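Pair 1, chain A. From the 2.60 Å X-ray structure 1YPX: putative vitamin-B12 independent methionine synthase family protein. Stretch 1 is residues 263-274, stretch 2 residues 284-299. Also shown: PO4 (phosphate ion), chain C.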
# COMPACT_ATOMS: atom_id res chain seq x y z
N LYS A 263 6.19 3.58 -17.33
CA LYS A 263 6.83 4.82 -16.90
C LYS A 263 7.15 4.93 -15.40
O LYS A 263 8.16 5.51 -15.02
CB LYS A 263 5.96 6.01 -17.33
CG LYS A 263 5.77 6.13 -18.84
CD LYS A 263 4.99 7.39 -19.21
CE LYS A 263 4.75 7.49 -20.73
NZ LYS A 263 3.85 8.61 -21.11
N LEU A 264 6.27 4.38 -14.57
CA LEU A 264 6.44 4.42 -13.12
C LEU A 264 7.68 3.67 -12.65
O LEU A 264 7.84 2.49 -12.95
CB LEU A 264 5.21 3.80 -12.45
CG LEU A 264 4.59 4.58 -11.31
CD1 LEU A 264 5.65 4.85 -10.25
CD2 LEU A 264 4.01 5.88 -11.84
N ASN A 265 8.55 4.35 -11.91
CA ASN A 265 9.79 3.73 -11.42
C ASN A 265 9.65 3.00 -10.10
O ASN A 265 10.43 3.21 -9.16
CB ASN A 265 10.89 4.78 -11.32
CG ASN A 265 11.30 5.30 -12.66
OD1 ASN A 265 11.63 4.52 -13.55
ND2 ASN A 265 11.28 6.61 -12.83
N ILE A 266 8.66 2.12 -10.04
CA ILE A 266 8.37 1.38 -8.83
C ILE A 266 8.83 -0.08 -8.91
O ILE A 266 8.92 -0.66 -9.99
CB ILE A 266 6.86 1.52 -8.52
CG1 ILE A 266 6.70 2.21 -7.17
CG2 ILE A 266 6.14 0.20 -8.55
CD1 ILE A 266 5.31 2.73 -6.92
N ASP A 267 9.15 -0.67 -7.77
CA ASP A 267 9.64 -2.04 -7.75
C ASP A 267 8.61 -3.12 -8.01
O ASP A 267 8.84 -4.02 -8.80
CB ASP A 267 10.35 -2.31 -6.43
CG ASP A 267 11.52 -1.39 -6.22
OD1 ASP A 267 12.48 -1.49 -7.02
OD2 ASP A 267 11.49 -0.57 -5.27
N GLY A 268 7.47 -3.03 -7.33
CA GLY A 268 6.43 -4.02 -7.53
C GLY A 268 5.10 -3.33 -7.48
O GLY A 268 5.00 -2.20 -7.00
N PHE A 269 4.07 -4.01 -7.98
CA PHE A 269 2.70 -3.48 -8.03
C PHE A 269 1.67 -4.50 -7.50
O PHE A 269 1.65 -5.64 -7.94
CB PHE A 269 2.31 -3.14 -9.47
CG PHE A 269 2.71 -1.77 -9.92
CD1 PHE A 269 2.03 -0.64 -9.46
CD2 PHE A 269 3.72 -1.60 -10.86
CE1 PHE A 269 2.35 0.64 -9.94
CE2 PHE A 269 4.06 -0.33 -11.34
CZ PHE A 269 3.37 0.80 -10.88
N PHE A 270 0.83 -4.08 -6.56
CA PHE A 270 -0.21 -4.97 -6.04
C PHE A 270 -1.51 -4.65 -6.78
O PHE A 270 -2.22 -3.69 -6.45
CB PHE A 270 -0.40 -4.79 -4.54
CG PHE A 270 0.66 -5.46 -3.71
CD1 PHE A 270 1.96 -4.94 -3.66
CD2 PHE A 270 0.37 -6.61 -2.97
CE1 PHE A 270 2.94 -5.55 -2.87
CE2 PHE A 270 1.33 -7.23 -2.18
CZ PHE A 270 2.63 -6.70 -2.13
N LEU A 271 -1.77 -5.48 -7.80
CA LEU A 271 -2.93 -5.38 -8.69
C LEU A 271 -4.00 -6.38 -8.29
O LEU A 271 -3.71 -7.57 -8.18
CB LEU A 271 -2.50 -5.70 -10.11
CG LEU A 271 -1.36 -4.86 -10.66
CD1 LEU A 271 -0.75 -5.51 -11.91
CD2 LEU A 271 -1.93 -3.49 -10.98
N GLU A 272 -5.24 -5.92 -8.12
CA GLU A 272 -6.31 -6.85 -7.74
C GLU A 272 -7.23 -7.28 -8.90
O GLU A 272 -7.60 -6.48 -9.75
CB GLU A 272 -7.15 -6.28 -6.59
CG GLU A 272 -7.90 -4.99 -6.88
CD GLU A 272 -8.96 -4.73 -5.83
OE1 GLU A 272 -9.85 -5.59 -5.68
OE2 GLU A 272 -8.91 -3.69 -5.15
N TYR A 273 -7.61 -8.56 -8.91
CA TYR A 273 -8.46 -9.10 -9.97
C TYR A 273 -9.67 -9.89 -9.41
O TYR A 273 -9.65 -10.34 -8.26
CB TYR A 273 -7.63 -10.03 -10.87
CG TYR A 273 -6.39 -9.40 -11.51
CD1 TYR A 273 -6.48 -8.63 -12.68
CD2 TYR A 273 -5.12 -9.60 -10.95
CE1 TYR A 273 -5.33 -8.09 -13.29
CE2 TYR A 273 -3.98 -9.06 -11.54
CZ TYR A 273 -4.08 -8.31 -12.71
OH TYR A 273 -2.94 -7.80 -13.28
N ASP A 274 -10.72 -10.04 -10.21
CA ASP A 274 -11.89 -10.79 -9.77
C ASP A 274 -11.75 -12.25 -10.20
O ASP A 274 -10.68 -12.68 -10.64
CB ASP A 274 -13.18 -10.20 -10.37
CG ASP A 274 -14.27 -9.99 -9.31
OD1 ASP A 274 -15.41 -9.64 -9.69
OD2 ASP A 274 -13.99 -10.16 -8.11
N LEU A 284 -2.16 -5.79 -21.36
CA LEU A 284 -1.71 -4.47 -20.94
C LEU A 284 -0.36 -4.53 -20.23
O LEU A 284 0.21 -3.50 -19.86
CB LEU A 284 -2.75 -3.82 -20.02
CG LEU A 284 -4.11 -3.51 -20.66
CD1 LEU A 284 -3.94 -2.75 -21.99
CD2 LEU A 284 -4.84 -4.81 -20.88
N LYS A 285 0.16 -5.74 -20.05
CA LYS A 285 1.44 -5.90 -19.38
C LYS A 285 2.59 -5.32 -20.20
O LYS A 285 3.35 -6.05 -20.85
CB LYS A 285 1.69 -7.38 -19.08
CG LYS A 285 0.44 -8.14 -18.65
CD LYS A 285 -0.26 -7.49 -17.47
CE LYS A 285 0.57 -7.58 -16.21
NZ LYS A 285 -0.02 -6.74 -15.14
N TYR A 286 2.71 -4.00 -20.17
CA TYR A 286 3.76 -3.28 -20.87
C TYR A 286 5.02 -3.30 -20.01
O TYR A 286 5.93 -2.48 -20.16
CB TYR A 286 3.33 -1.83 -21.12
CG TYR A 286 2.63 -1.62 -22.44
CD1 TYR A 286 1.41 -2.25 -22.72
CD2 TYR A 286 3.20 -0.80 -23.43
CE1 TYR A 286 0.77 -2.06 -23.96
CE2 TYR A 286 2.57 -0.60 -24.67
CZ TYR A 286 1.35 -1.24 -24.92
OH TYR A 286 0.72 -1.04 -26.13
N VAL A 287 5.06 -4.25 -19.08
CA VAL A 287 6.20 -4.38 -18.20
C VAL A 287 7.35 -5.07 -18.93
O VAL A 287 7.32 -6.28 -19.17
CB VAL A 287 5.81 -5.15 -16.92
CG1 VAL A 287 4.92 -6.33 -17.27
CG2 VAL A 287 7.06 -5.62 -16.19
N THR A 288 8.35 -4.28 -19.31
CA THR A 288 9.51 -4.81 -20.01
C THR A 288 10.69 -4.93 -19.07
O THR A 288 11.66 -5.64 -19.35
CB THR A 288 9.90 -3.90 -21.19
OG1 THR A 288 9.87 -2.53 -20.77
CG2 THR A 288 8.94 -4.10 -22.35
N ARG A 289 10.60 -4.24 -17.94
CA ARG A 289 11.65 -4.26 -16.92
C ARG A 289 11.67 -5.63 -16.24
O ARG A 289 10.68 -6.06 -15.65
CB ARG A 289 11.38 -3.18 -15.89
CG ARG A 289 11.56 -1.76 -16.40
CD ARG A 289 10.91 -0.77 -15.44
NE ARG A 289 11.15 -1.15 -14.05
CZ ARG A 289 10.55 -0.59 -13.00
NH1 ARG A 289 10.84 -1.00 -11.77
NH2 ARG A 289 9.66 0.38 -13.18
N PRO A 290 12.80 -6.33 -16.31
CA PRO A 290 12.92 -7.65 -15.69
C PRO A 290 12.95 -7.62 -14.16
O PRO A 290 13.02 -8.68 -13.51
CB PRO A 290 14.20 -8.20 -16.30
CG PRO A 290 15.03 -6.98 -16.50
CD PRO A 290 14.03 -5.97 -17.03
N ASP A 291 12.88 -6.42 -13.59
CA ASP A 291 12.90 -6.27 -12.14
C ASP A 291 11.59 -5.71 -11.61
O ASP A 291 11.45 -5.48 -10.42
CB ASP A 291 14.04 -5.34 -11.70
CG ASP A 291 13.73 -3.88 -11.97
OD1 ASP A 291 13.90 -3.43 -13.12
OD2 ASP A 291 13.29 -3.19 -11.02
N LEU A 292 10.64 -5.46 -12.51
CA LEU A 292 9.34 -4.94 -12.10
C LEU A 292 8.37 -6.09 -11.82
O LEU A 292 7.65 -6.54 -12.72
CB LEU A 292 8.74 -4.03 -13.17
CG LEU A 292 7.30 -3.60 -12.88
CD1 LEU A 292 7.26 -2.81 -11.58
CD2 LEU A 292 6.73 -2.78 -14.03
N LYS A 293 8.36 -6.55 -10.58
CA LYS A 293 7.49 -7.66 -10.20
C LYS A 293 6.08 -7.16 -9.89
O LYS A 293 5.92 -6.15 -9.21
CB LYS A 293 8.08 -8.39 -8.99
CG LYS A 293 8.50 -7.49 -7.85
CD LYS A 293 9.52 -8.16 -6.93
CE LYS A 293 10.89 -8.33 -7.59
NZ LYS A 293 11.54 -7.03 -7.92
N ILE A 294 5.08 -7.86 -10.41
CA ILE A 294 3.69 -7.46 -10.18
C ILE A 294 2.93 -8.53 -9.40
O ILE A 294 2.77 -9.67 -9.84
CB ILE A 294 2.93 -7.14 -11.52
CG1 ILE A 294 2.56 -8.42 -12.24
CG2 ILE A 294 3.76 -6.26 -12.44
CD1 ILE A 294 1.12 -8.73 -12.07
N VAL A 295 2.47 -8.17 -8.21
CA VAL A 295 1.73 -9.09 -7.39
C VAL A 295 0.31 -9.19 -7.93
O VAL A 295 -0.31 -8.17 -8.24
CB VAL A 295 1.73 -8.60 -5.94
CG1 VAL A 295 1.09 -9.63 -5.02
CG2 VAL A 295 3.16 -8.29 -5.53
N LEU A 296 -0.18 -10.42 -8.05
CA LEU A 296 -1.52 -10.72 -8.56
C LEU A 296 -2.46 -11.01 -7.38
O LEU A 296 -2.30 -12.02 -6.69
CB LEU A 296 -1.46 -11.95 -9.49
CG LEU A 296 -0.57 -11.88 -10.75
CD1 LEU A 296 -0.29 -13.29 -11.26
CD2 LEU A 296 -1.26 -11.05 -11.82
N GLY A 297 -3.43 -10.14 -7.16
CA GLY A 297 -4.36 -10.34 -6.06
C GLY A 297 -5.51 -11.21 -6.49
O GLY A 297 -6.62 -10.72 -6.73
N LEU A 298 -5.25 -12.51 -6.58
CA LEU A 298 -6.26 -13.47 -7.02
C LEU A 298 -7.06 -14.11 -5.89
O LEU A 298 -7.96 -14.90 -6.16
CB LEU A 298 -5.59 -14.58 -7.84
CG LEU A 298 -4.58 -14.09 -8.87
CD1 LEU A 298 -4.04 -15.28 -9.67
CD2 LEU A 298 -5.24 -13.08 -9.79
N ILE A 299 -6.73 -13.79 -4.64
CA ILE A 299 -7.46 -14.37 -3.51
C ILE A 299 -8.49 -13.39 -2.93
O ILE A 299 -8.13 -12.35 -2.39
CB ILE A 299 -6.48 -14.82 -2.37
CG1 ILE A 299 -5.79 -16.16 -2.72
CG2 ILE A 299 -7.24 -15.05 -1.07
CD1 ILE A 299 -5.02 -16.18 -4.02
P PO4 C . -3.78 -6.49 -16.29
O1 PO4 C . -3.70 -7.91 -16.29
O2 PO4 C . -5.15 -6.01 -16.20
O3 PO4 C . -2.90 -5.94 -15.07
O4 PO4 C . -3.08 -5.78 -17.42

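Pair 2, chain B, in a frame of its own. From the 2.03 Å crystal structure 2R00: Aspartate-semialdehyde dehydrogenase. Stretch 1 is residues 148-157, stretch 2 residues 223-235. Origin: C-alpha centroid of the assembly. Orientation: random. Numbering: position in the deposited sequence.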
# COMPACT_ATOMS: atom_id res chain seq x y z
N GLY B 148 7.38 20.41 -10.17
CA GLY B 148 7.77 20.59 -8.77
C GLY B 148 7.02 19.63 -7.86
O GLY B 148 5.98 19.10 -8.23
N ILE B 149 7.57 19.40 -6.67
CA ILE B 149 6.91 18.55 -5.68
C ILE B 149 6.88 19.25 -4.32
O ILE B 149 7.92 19.67 -3.80
CB ILE B 149 7.57 17.15 -5.54
CG1 ILE B 149 7.52 16.39 -6.87
CG2 ILE B 149 6.89 16.34 -4.43
CD1 ILE B 149 8.28 15.09 -6.87
N GLU B 150 5.68 19.37 -3.78
CA GLU B 150 5.44 20.01 -2.49
C GLU B 150 5.48 18.96 -1.38
O GLU B 150 6.16 19.15 -0.37
CB GLU B 150 4.06 20.69 -2.53
CG GLU B 150 3.72 21.57 -1.34
CD GLU B 150 2.40 22.31 -1.53
OE1 GLU B 150 2.24 23.41 -0.95
OE2 GLU B 150 1.53 21.81 -2.29
N ARG B 151 4.78 17.85 -1.60
CA ARG B 151 4.66 16.80 -0.60
C ARG B 151 4.63 15.41 -1.25
O ARG B 151 3.95 15.21 -2.26
CB ARG B 151 3.41 17.03 0.22
CG ARG B 151 3.32 16.19 1.49
CD ARG B 151 2.01 16.44 2.23
NE ARG B 151 1.50 17.79 1.98
CZ ARG B 151 0.34 18.06 1.39
NH1 ARG B 151 -0.46 17.06 1.02
NH2 ARG B 151 -0.03 19.32 1.20
N ILE B 152 5.39 14.48 -0.67
CA ILE B 152 5.34 13.06 -1.05
C ILE B 152 4.82 12.25 0.13
O ILE B 152 5.38 12.32 1.24
CB ILE B 152 6.74 12.49 -1.44
CG1 ILE B 152 7.35 13.26 -2.62
CG2 ILE B 152 6.64 10.99 -1.78
CD1 ILE B 152 8.88 13.12 -2.74
N ASN B 153 3.76 11.49 -0.10
CA ASN B 153 3.33 10.45 0.82
C ASN B 153 3.59 9.09 0.16
O ASN B 153 3.12 8.82 -0.95
CB ASN B 153 1.86 10.62 1.20
CG ASN B 153 1.64 11.78 2.19
OD1 ASN B 153 2.09 12.90 1.96
ND2 ASN B 153 0.95 11.50 3.30
N VAL B 154 4.35 8.25 0.85
CA VAL B 154 4.81 7.00 0.26
C VAL B 154 4.70 5.84 1.25
O VAL B 154 5.07 5.98 2.43
CB VAL B 154 6.25 7.12 -0.32
CG1 VAL B 154 7.28 7.56 0.77
CG2 VAL B 154 6.69 5.83 -1.03
N THR B 155 4.20 4.70 0.77
CA THR B 155 4.18 3.45 1.52
C THR B 155 5.09 2.43 0.84
O THR B 155 4.96 2.20 -0.37
CB THR B 155 2.74 2.88 1.63
OG1 THR B 155 1.89 3.85 2.26
CG2 THR B 155 2.73 1.61 2.47
N THR B 156 6.03 1.86 1.59
CA THR B 156 6.93 0.82 1.07
C THR B 156 6.55 -0.52 1.67
O THR B 156 6.08 -0.59 2.80
CB THR B 156 8.44 1.10 1.37
OG1 THR B 156 8.70 0.96 2.77
CG2 THR B 156 8.86 2.48 0.89
N TYR B 157 6.80 -1.58 0.91
CA TYR B 157 6.39 -2.92 1.31
C TYR B 157 7.57 -3.86 1.15
O TYR B 157 8.18 -3.94 0.08
CB TYR B 157 5.25 -3.41 0.42
CG TYR B 157 4.04 -2.51 0.36
CD1 TYR B 157 3.88 -1.59 -0.68
CD2 TYR B 157 3.03 -2.60 1.31
CE1 TYR B 157 2.76 -0.77 -0.76
CE2 TYR B 157 1.90 -1.79 1.24
CZ TYR B 157 1.77 -0.88 0.20
OH TYR B 157 0.66 -0.06 0.13
N ILE B 223 18.90 14.00 -1.58
CA ILE B 223 19.08 13.71 -3.01
C ILE B 223 18.47 14.82 -3.88
O ILE B 223 19.12 15.28 -4.82
CB ILE B 223 18.58 12.30 -3.38
CG1 ILE B 223 19.45 11.25 -2.69
CG2 ILE B 223 18.62 12.08 -4.91
CD1 ILE B 223 18.80 9.87 -2.52
N PHE B 224 17.26 15.25 -3.55
CA PHE B 224 16.63 16.39 -4.24
C PHE B 224 17.34 17.71 -3.92
O PHE B 224 17.13 18.71 -4.60
CB PHE B 224 15.15 16.52 -3.85
CG PHE B 224 14.20 15.64 -4.65
CD1 PHE B 224 14.31 15.52 -6.03
CD2 PHE B 224 13.16 14.96 -4.01
CE1 PHE B 224 13.41 14.72 -6.77
CE2 PHE B 224 12.26 14.16 -4.74
CZ PHE B 224 12.39 14.04 -6.12
N ASN B 225 18.15 17.69 -2.86
CA ASN B 225 18.78 18.90 -2.31
C ASN B 225 17.76 20.00 -2.04
O ASN B 225 17.95 21.16 -2.41
CB ASN B 225 19.92 19.39 -3.22
CG ASN B 225 20.81 20.40 -2.54
OD1 ASN B 225 21.01 20.35 -1.31
ND2 ASN B 225 21.34 21.34 -3.31
N ASP B 226 16.66 19.62 -1.39
CA ASP B 226 15.52 20.51 -1.24
C ASP B 226 14.85 20.27 0.11
O ASP B 226 13.95 19.42 0.23
CB ASP B 226 14.56 20.30 -2.42
CG ASP B 226 13.38 21.26 -2.41
OD1 ASP B 226 12.64 21.28 -3.43
OD2 ASP B 226 13.17 21.98 -1.41
N PRO B 227 15.27 21.03 1.14
CA PRO B 227 14.72 20.92 2.50
C PRO B 227 13.23 21.25 2.60
O PRO B 227 12.61 20.92 3.62
CB PRO B 227 15.55 21.93 3.30
CG PRO B 227 16.12 22.86 2.29
CD PRO B 227 16.32 22.06 1.05
N SER B 228 12.68 21.88 1.56
CA SER B 228 11.26 22.26 1.54
C SER B 228 10.31 21.13 1.14
O SER B 228 9.11 21.17 1.47
CB SER B 228 11.03 23.51 0.68
OG SER B 228 11.02 23.20 -0.71
N ILE B 229 10.82 20.11 0.46
CA ILE B 229 9.98 18.96 0.12
C ILE B 229 9.63 18.18 1.37
O ILE B 229 10.51 17.69 2.08
CB ILE B 229 10.61 17.99 -0.90
CG1 ILE B 229 11.15 18.76 -2.10
CG2 ILE B 229 9.57 17.00 -1.38
CD1 ILE B 229 11.78 17.85 -3.17
N MET B 230 8.34 18.07 1.63
CA MET B 230 7.87 17.24 2.74
C MET B 230 7.67 15.80 2.27
O MET B 230 7.15 15.55 1.17
CB MET B 230 6.61 17.84 3.37
CG MET B 230 6.85 19.21 4.05
SD MET B 230 7.96 19.18 5.50
CE MET B 230 9.52 19.74 4.78
N VAL B 231 8.11 14.86 3.09
CA VAL B 231 8.06 13.44 2.78
C VAL B 231 7.44 12.73 3.98
O VAL B 231 7.88 12.88 5.11
CB VAL B 231 9.47 12.85 2.53
CG1 VAL B 231 9.36 11.42 2.01
CG2 VAL B 231 10.28 13.74 1.54
N ASN B 232 6.40 11.95 3.71
CA ASN B 232 5.66 11.25 4.76
C ASN B 232 5.60 9.75 4.45
O ASN B 232 4.68 9.30 3.78
CB ASN B 232 4.27 11.87 4.87
CG ASN B 232 4.33 13.37 5.12
OD1 ASN B 232 4.85 13.80 6.14
ND2 ASN B 232 3.84 14.17 4.18
N PRO B 233 6.63 8.99 4.89
CA PRO B 233 6.68 7.57 4.59
C PRO B 233 5.98 6.68 5.61
O PRO B 233 5.94 7.01 6.81
CB PRO B 233 8.20 7.26 4.60
CG PRO B 233 8.89 8.57 4.89
CD PRO B 233 7.85 9.40 5.60
N THR B 234 5.46 5.56 5.12
CA THR B 234 4.96 4.48 5.94
C THR B 234 5.67 3.21 5.47
O THR B 234 5.50 2.78 4.34
CB THR B 234 3.44 4.32 5.84
OG1 THR B 234 2.81 5.56 6.17
CG2 THR B 234 2.93 3.24 6.82
N CYS B 235 6.52 2.66 6.34
CA CYS B 235 7.31 1.50 5.97
C CYS B 235 6.67 0.28 6.59
O CYS B 235 6.70 0.10 7.81
CB CYS B 235 8.77 1.70 6.40
SG CYS B 235 9.52 3.14 5.55
O HOH W 1 9.92 21.53 -3.64
O HOH W 2 0.34 4.10 4.45

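Both pairs lay two parallel strands side by side, the second led in by a type I turn: R289(A) to L292(A) in pair 1, D226(B) to I229(B) in pair 2. The strand axes diverge by 19° and 16°, and 14 central residues superpose to 0.6 Å. The first rule is therefore written in backbone. In parallel pairing one strand's amides and carbonyls reach alternately to residues flanking their partner, so F269(A) and its match I152(B) do the same work. F269(A) N donates to K293(A) O (3.1 Å) and V295(A) N to F269(A) O (2.7 Å); I152(B) N donates to M230(B) O (2.8 Å) and N232(B) N to I152(B) O (2.7 Å). The ladder runs on through L271(A) and V154(B). Its opening rung differs in quality: K293(A) N to D267(A) O is weak (3.1 Å, 131°), whereas M230(B) N to E150(B) O has the same length and is nearly straight at 166°.

Side chains are freer. On the face carrying F270(A) and V295(A), pair 1 packs carbon on an aromatic ring: V295(A) CG2 sits over the face of the F270(A) ring, 3.7 Å from its centroid. The matching positions in pair 2 are N153(B) and N232(B), and the same neighbours become a polar couple, N232(B) ND2 donating to N153(B) OD1 at 3.1 Å. Beside them, G268(A) brings no side chain, while its match R151(B) lays its aliphatic stem along the asparagine, R151(B) CG lying 3.4 Å from N232(B) ND2.

On the other face both solutions are apolar. F269(A) CD2 meets L292(A) CD1 at 3.8 Å; the matched I152(B) CD1 meets I229(B) CG2 at 4.2 Å and also reaches the edge of the F224(B) ring, 4.1 Å from CE2. Farther along, L271(A) CD1 touches I294(A) CD1 at 3.7 Å, while the shorter V154(B) packs its CG1 against P233(B) CB at 4.0 Å.

The turn is tied to the first stretch in two ways. In pair 1, R289(A) NH1 donates directly to I266(A) O at 2.6 Å, and a weakly hydrogen-bonded salt bridge from R289(A) NH1 to D291(A) OD2 (3.4 Å) links the arginine to its own turn. At the matched position D226(B) is too short to reach across; a water donates to both D226(B) OD1 and I149(B) O, each at 2.7 Å. D226(B) OD2 meanwhile accepts from S228(B) OG at 2.6 Å. A long cation or a short anion plus water can thus serve the same carbonyl position.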